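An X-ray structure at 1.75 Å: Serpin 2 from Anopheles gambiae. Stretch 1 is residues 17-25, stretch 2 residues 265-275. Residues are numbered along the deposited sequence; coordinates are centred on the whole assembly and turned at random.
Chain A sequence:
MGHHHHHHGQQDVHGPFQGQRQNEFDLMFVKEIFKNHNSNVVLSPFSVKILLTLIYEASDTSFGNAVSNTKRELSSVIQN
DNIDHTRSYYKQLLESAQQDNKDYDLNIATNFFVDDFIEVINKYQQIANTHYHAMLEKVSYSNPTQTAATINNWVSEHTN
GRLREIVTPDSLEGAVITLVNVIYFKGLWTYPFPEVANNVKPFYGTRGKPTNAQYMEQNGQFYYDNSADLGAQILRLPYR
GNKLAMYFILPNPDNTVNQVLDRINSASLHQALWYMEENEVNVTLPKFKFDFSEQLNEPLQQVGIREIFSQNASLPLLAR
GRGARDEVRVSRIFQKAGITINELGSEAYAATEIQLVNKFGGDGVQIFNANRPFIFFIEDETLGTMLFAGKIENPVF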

# COMPACT_ATOMS: atom_id res chain seq x y z
N PHE A 17 -14.35 1.54 10.72
CA PHE A 17 -15.02 0.47 9.99
C PHE A 17 -15.59 -0.61 10.93
O PHE A 17 -14.88 -1.11 11.79
N GLN A 18 -16.85 -0.98 10.74
CA GLN A 18 -17.48 -1.95 11.66
C GLN A 18 -17.60 -3.36 11.08
O GLN A 18 -18.09 -4.27 11.77
N GLY A 19 -17.15 -3.53 9.84
CA GLY A 19 -17.27 -4.82 9.16
C GLY A 19 -16.02 -5.66 9.30
O GLY A 19 -15.16 -5.38 10.14
N GLN A 20 -15.92 -6.70 8.48
CA GLN A 20 -14.75 -7.57 8.53
C GLN A 20 -13.95 -7.25 7.30
O GLN A 20 -14.43 -7.37 6.17
N ARG A 21 -12.72 -6.82 7.53
CA ARG A 21 -11.80 -6.54 6.44
C ARG A 21 -11.40 -7.81 5.69
O ARG A 21 -11.09 -8.82 6.31
N GLN A 22 -11.39 -7.75 4.36
CA GLN A 22 -10.86 -8.87 3.57
C GLN A 22 -9.35 -8.66 3.41
O GLN A 22 -8.85 -8.38 2.31
N ASN A 23 -8.62 -8.78 4.52
CA ASN A 23 -7.22 -8.36 4.52
C ASN A 23 -6.28 -9.52 4.79
O ASN A 23 -5.12 -9.31 5.14
N GLU A 24 -6.76 -10.75 4.59
CA GLU A 24 -5.92 -11.93 4.82
C GLU A 24 -4.65 -11.88 3.97
O GLU A 24 -3.54 -12.03 4.49
N PHE A 25 -4.81 -11.70 2.67
CA PHE A 25 -3.67 -11.62 1.77
C PHE A 25 -2.83 -10.39 2.13
O PHE A 25 -1.61 -10.46 2.21
N ASN A 265 -2.94 -10.97 12.60
CA ASN A 265 -3.55 -11.70 11.50
C ASN A 265 -4.93 -11.09 11.34
O ASN A 265 -5.28 -10.18 12.08
N SER A 266 -5.73 -11.54 10.38
CA SER A 266 -6.99 -10.85 10.14
C SER A 266 -7.87 -10.78 11.39
O SER A 266 -8.48 -9.75 11.65
N ALA A 267 -7.99 -11.90 12.11
CA ALA A 267 -8.88 -11.96 13.28
C ALA A 267 -8.31 -11.17 14.44
O ALA A 267 -9.03 -10.48 15.14
N SER A 268 -7.01 -11.28 14.67
CA SER A 268 -6.42 -10.62 15.83
C SER A 268 -6.38 -9.10 15.60
O SER A 268 -6.51 -8.32 16.54
N LEU A 269 -6.22 -8.68 14.34
CA LEU A 269 -6.23 -7.25 14.04
C LEU A 269 -7.66 -6.77 14.08
O LEU A 269 -7.94 -5.69 14.60
N HIS A 270 -8.59 -7.58 13.60
CA HIS A 270 -9.99 -7.25 13.74
C HIS A 270 -10.33 -6.93 15.20
O HIS A 270 -10.95 -5.91 15.49
N GLN A 271 -9.96 -7.83 16.12
CA GLN A 271 -10.32 -7.65 17.53
C GLN A 271 -9.59 -6.45 18.11
O GLN A 271 -10.17 -5.69 18.86
N ALA A 272 -8.32 -6.28 17.76
CA ALA A 272 -7.54 -5.16 18.34
C ALA A 272 -8.20 -3.84 17.94
O ALA A 272 -8.36 -2.96 18.77
N LEU A 273 -8.64 -3.72 16.70
CA LEU A 273 -9.31 -2.48 16.27
C LEU A 273 -10.70 -2.38 16.92
O LEU A 273 -11.17 -1.28 17.25
N TRP A 274 -11.33 -3.53 17.12
CA TRP A 274 -12.67 -3.57 17.72
C TRP A 274 -12.66 -3.00 19.12
O TRP A 274 -13.60 -2.33 19.55
N TYR A 275 -11.58 -3.27 19.85
CA TYR A 275 -11.41 -2.79 21.22
C TYR A 275 -11.12 -1.28 21.35
O TYR A 275 -11.13 -0.74 22.46

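An irregular loop, residues 17-23, and the first helical residue after it, Glu24, pack against the helix 266-274 in a modest contact, the two stretches together burying 422 Å², held by van der Waals packing and one bridging water rather than by any clear direct hydrogen bond. Successive helical turns present Ser266, His270 and Trp274 to the first stretch, with Leu269 and Leu273 beside them. At the centre, Arg21 (chi1 m, chi2 and chi3 t) leaves its backbone sideways, but its extended chain brings the guanidinium to the helix, where Leu273 (m, t) covers one face, CD1 lying 3.3 Å from Arg21 CZ. Arg21 NE and NH2 are satisfied elsewhere in the structure, whereas NH1 turns to water 1. That water accepts from Arg21 NH1 (2.9 Å) and Arg21 N (3.0 Å) and also bonds His270 ND1 (2.8 Å), tying both stretches together. The His270 ring (chi1 t) receives Gln20 CG over one face, 4.0 Å from CE1, while Gly19 O meets its edge, 3.3 Å from CE1. Farther along, Gln18 O approaches the edge of the Trp274 ring (chi1 t), 3.8 Å from CZ3. At the other end, Ser266 (m) points toward the first stretch; its OG lies 3.2 Å from Glu24 CA and 3.3 Å from Glu24 CG, and the side chain of Asn23 (p) also comes close to it.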

# COMPACT_ATOMS: atom_id res chain seq x y z
CB PHE A 17 -14.01 -0.16 9.03
CG PHE A 17 -14.57 -1.24 8.18
CD1 PHE A 17 -15.60 -0.98 7.30
CD2 PHE A 17 -14.05 -2.53 8.23
CE1 PHE A 17 -16.13 -1.99 6.48
CE2 PHE A 17 -14.57 -3.54 7.42
CZ PHE A 17 -15.60 -3.26 6.54
CB GLN A 18 -18.87 -1.47 12.09
CG GLN A 18 -18.83 -0.15 12.82
CD GLN A 18 -20.08 0.10 13.60
OE1 GLN A 18 -21.16 -0.42 13.28
NE2 GLN A 18 -19.95 0.90 14.66
CB GLN A 20 -15.11 -9.07 8.58
CG GLN A 20 -15.42 -9.58 10.03
CD GLN A 20 -16.01 -11.00 10.05
OE1 GLN A 20 -16.07 -11.68 9.01
NE2 GLN A 20 -16.46 -11.45 11.23
CB ARG A 21 -10.56 -5.89 7.03
CG ARG A 21 -10.88 -4.56 7.69
CD ARG A 21 -9.72 -4.05 8.56
NE ARG A 21 -10.09 -2.80 9.20
CZ ARG A 21 -10.86 -2.71 10.29
NH1 ARG A 21 -11.34 -3.81 10.88
NH2 ARG A 21 -11.15 -1.51 10.77
CB GLN A 22 -11.55 -8.95 2.20
CG GLN A 22 -13.02 -9.28 2.30
CD GLN A 22 -13.69 -9.45 0.96
OE1 GLN A 22 -14.91 -9.44 0.87
NE2 GLN A 22 -12.89 -9.61 -0.10
CB ASN A 23 -6.99 -7.23 5.54
CG ASN A 23 -7.36 -7.64 6.96
OD1 ASN A 23 -7.91 -8.74 7.18
ND2 ASN A 23 -7.10 -6.76 7.92
CB GLU A 24 -6.71 -13.22 4.49
CG GLU A 24 -7.90 -13.49 5.42
CD GLU A 24 -9.17 -12.72 5.05
OE1 GLU A 24 -9.27 -12.16 3.93
OE2 GLU A 24 -10.09 -12.68 5.91
CB PHE A 25 -4.09 -11.52 0.31
CG PHE A 25 -2.93 -11.22 -0.60
CD1 PHE A 25 -2.07 -12.23 -1.01
CD2 PHE A 25 -2.61 -9.91 -0.92
CE1 PHE A 25 -0.97 -11.94 -1.80
CE2 PHE A 25 -1.51 -9.61 -1.70
CZ PHE A 25 -0.68 -10.63 -2.14
CB ASN A 265 -3.60 -13.20 11.79
CG ASN A 265 -4.24 -13.51 13.13
OD1 ASN A 265 -5.42 -13.29 13.32
ND2 ASN A 265 -3.45 -14.03 14.07
CB SER A 266 -7.77 -11.52 9.01
OG SER A 266 -7.07 -11.30 7.79
CB ALA A 267 -9.12 -13.42 13.69
CB SER A 268 -5.03 -11.16 16.14
OG SER A 268 -4.09 -10.70 15.19
CB LEU A 269 -5.59 -6.95 12.67
CG LEU A 269 -5.49 -5.46 12.30
CD1 LEU A 269 -4.56 -4.75 13.25
CD2 LEU A 269 -5.02 -5.29 10.81
CB HIS A 270 -10.91 -8.38 13.26
CG HIS A 270 -12.35 -8.04 13.38
ND1 HIS A 270 -12.98 -7.18 12.50
CD2 HIS A 270 -13.28 -8.36 14.31
CE1 HIS A 270 -14.24 -7.02 12.87
NE2 HIS A 270 -14.44 -7.71 13.98
CB GLN A 271 -9.96 -8.89 18.34
CG GLN A 271 -10.38 -8.78 19.82
CD GLN A 271 -9.89 -9.94 20.63
OE1 GLN A 271 -9.96 -11.08 20.19
NE2 GLN A 271 -9.41 -9.67 21.83
CB ALA A 272 -6.10 -5.20 17.88
CB LEU A 273 -9.42 -2.40 14.75
CG LEU A 273 -8.09 -2.50 13.98
CD1 LEU A 273 -8.34 -2.48 12.44
CD2 LEU A 273 -7.10 -1.45 14.38
CB TRP A 274 -13.16 -5.03 17.76
CG TRP A 274 -14.61 -5.24 18.15
CD1 TRP A 274 -15.10 -5.74 19.34
CD2 TRP A 274 -15.74 -4.99 17.33
NE1 TRP A 274 -16.48 -5.79 19.29
CE2 TRP A 274 -16.89 -5.35 18.06
CE3 TRP A 274 -15.89 -4.50 16.02
CZ2 TRP A 274 -18.18 -5.21 17.54
CZ3 TRP A 274 -17.16 -4.37 15.50
CH2 TRP A 274 -18.29 -4.73 16.26
CB TYR A 275 -10.26 -3.53 21.86
CG TYR A 275 -10.61 -4.89 22.42
CD1 TYR A 275 -11.73 -5.60 21.95
CD2 TYR A 275 -9.85 -5.46 23.41
CE1 TYR A 275 -12.04 -6.84 22.45
CE2 TYR A 275 -10.17 -6.70 23.93
CZ TYR A 275 -11.28 -7.38 23.45
OH TYR A 275 -11.58 -8.61 23.96
O HOH W 1 -11.45 -6.68 10.21